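Local coordinates for N-acetylmuramoyl-L-alanine amidase domain-containing protein SAOUHSC_02979 (Staphylococcus aureus, PDB 5T1Q) that probably cleaves bacterial cell-wall peptidoglycan, combining a glucosaminidase-family domain of the lysozyme clan with a CHAP domain, at residues Arg61-Ser66 against Ala87-Glu92. Sequence-based numbering, arbitrary orientation.
Sequences RQFVKS and AQAILE
Phe-63 and Val-64 meet Ala-89 and Ile-90 where two consecutive helices, 58-78 and 82-93, pack as a helical hairpin in the helical, glucosaminidase-like part of the chain. The local axes approach to 10.6 Å with N-to-C directions 133° apart, so the hairpin is splayed rather than strictly antiparallel. All four touching residues are buried and apolar, and together the segments bury a modest 163 Å². Along 87-92, Gln-88 comes first and turns to other neighbours: its amide bonds to Tyr-152 and Tyr-195. Glu-92, likewise on the side of the helix turned from 61-66, forms a salt bridge with Arg-32 and a hydrogen bond with Tyr-195, at the start of helix 195-205. Ala-89 follows Gln-88, with its CB directed at helix 58-78 and lying in the plane of the Phe-63 ring, at the edge formed by CE2 (3.8 Å) and CZ. That ring reaches across because its CG stands anti to the backbone N (chi1 175°). At Ile-90, the same ring lies obliquely beside the backbone, Phe-63 CE2 coming within 3.8 Å of the Ile-90 N, while Ile-90 CG1 packs 3.9 Å from Phe-63 CD2. Ile-90 also touches Ile-202 of helix 195-205, whereas Val-64 touches Tyr-222, so further helices flank the pair. The remaining junction is methyl against methyl: Ile-90 CD1 lies 3.7 Å from Val-64 CG2.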
# COMPACT_ATOMS: atom_id res chain seq x y z
N ARG A 61 9.19 1.14 11.79
CA ARG A 61 9.60 1.08 13.21
C ARG A 61 9.79 2.48 13.78
O ARG A 61 9.29 2.79 14.85
CB ARG A 61 10.90 0.29 13.35
CG ARG A 61 10.78 -1.22 13.15
CD ARG A 61 12.14 -1.81 12.79
NE ARG A 61 12.33 -3.20 13.21
CZ ARG A 61 11.81 -4.27 12.61
NH1 ARG A 61 12.10 -5.48 13.10
NH2 ARG A 61 11.00 -4.16 11.56
N GLN A 62 10.52 3.33 13.05
CA GLN A 62 10.74 4.71 13.50
C GLN A 62 9.44 5.54 13.47
O GLN A 62 9.23 6.39 14.33
CB GLN A 62 11.84 5.38 12.66
CG GLN A 62 13.21 4.71 12.80
CD GLN A 62 13.76 4.75 14.22
OE1 GLN A 62 13.69 5.77 14.91
NE2 GLN A 62 14.33 3.63 14.66
N PHE A 63 8.57 5.28 12.50
CA PHE A 63 7.29 5.99 12.43
C PHE A 63 6.42 5.63 13.65
O PHE A 63 5.75 6.48 14.21
CB PHE A 63 6.57 5.66 11.12
CG PHE A 63 5.20 6.23 11.02
CD1 PHE A 63 5.02 7.58 10.70
CD2 PHE A 63 4.08 5.43 11.23
CE1 PHE A 63 3.74 8.11 10.59
CE2 PHE A 63 2.79 5.97 11.12
CZ PHE A 63 2.63 7.31 10.80
N VAL A 64 6.45 4.36 14.04
CA VAL A 64 5.71 3.92 15.22
C VAL A 64 6.21 4.68 16.45
O VAL A 64 5.40 5.14 17.25
CB VAL A 64 5.84 2.39 15.43
CG1 VAL A 64 5.33 1.98 16.81
CG2 VAL A 64 5.07 1.63 14.36
N LYS A 65 7.53 4.83 16.59
CA LYS A 65 8.10 5.55 17.74
C LYS A 65 7.76 7.04 17.73
O LYS A 65 7.64 7.65 18.78
CB LYS A 65 9.61 5.40 17.81
CG LYS A 65 10.11 3.99 18.09
CD LYS A 65 11.64 4.00 18.10
CE LYS A 65 12.23 2.62 18.30
NZ LYS A 65 13.73 2.69 18.32
N SER A 66 7.60 7.62 16.54
CA SER A 66 7.27 9.04 16.42
C SER A 66 5.86 9.37 16.92
O SER A 66 5.59 10.53 17.21
CB SER A 66 7.39 9.53 14.97
OG SER A 66 6.33 9.03 14.17
N ALA A 87 -2.01 1.44 13.53
CA ALA A 87 -2.07 0.62 12.34
C ALA A 87 -2.67 1.40 11.18
O ALA A 87 -2.17 1.31 10.05
CB ALA A 87 -2.86 -0.64 12.60
N GLN A 88 -3.75 2.14 11.45
CA GLN A 88 -4.37 2.96 10.42
C GLN A 88 -3.41 4.05 9.95
O GLN A 88 -3.34 4.33 8.75
CB GLN A 88 -5.71 3.57 10.88
CG GLN A 88 -6.86 2.58 10.84
CD GLN A 88 -8.23 3.25 10.97
OE1 GLN A 88 -8.73 3.45 12.08
NE2 GLN A 88 -8.87 3.50 9.84
N ALA A 89 -2.66 4.65 10.88
CA ALA A 89 -1.66 5.65 10.52
C ALA A 89 -0.62 5.02 9.60
O ALA A 89 -0.29 5.59 8.55
CB ALA A 89 -0.99 6.24 11.76
N ILE A 90 -0.10 3.85 9.99
CA ILE A 90 0.88 3.12 9.17
C ILE A 90 0.35 2.82 7.76
O ILE A 90 1.02 3.08 6.77
CB ILE A 90 1.30 1.79 9.85
CG1 ILE A 90 2.17 2.06 11.07
CG2 ILE A 90 2.06 0.88 8.88
CD1 ILE A 90 2.37 0.85 11.97
N LEU A 91 -0.87 2.28 7.69
CA LEU A 91 -1.48 1.88 6.42
C LEU A 91 -1.76 3.05 5.48
O LEU A 91 -1.32 3.05 4.32
CB LEU A 91 -2.76 1.08 6.69
CG LEU A 91 -3.51 0.43 5.53
CD1 LEU A 91 -4.51 -0.58 6.08
CD2 LEU A 91 -4.22 1.43 4.63
N GLU A 92 -2.46 4.05 6.01
CA GLU A 92 -2.89 5.22 5.24
C GLU A 92 -1.77 6.17 4.83
O GLU A 92 -1.91 6.87 3.83
CB GLU A 92 -3.96 6.00 6.03
CG GLU A 92 -5.23 5.20 6.33
CD GLU A 92 -6.11 4.93 5.12
OE1 GLU A 92 -6.02 5.66 4.10
OE2 GLU A 92 -6.94 3.99 5.20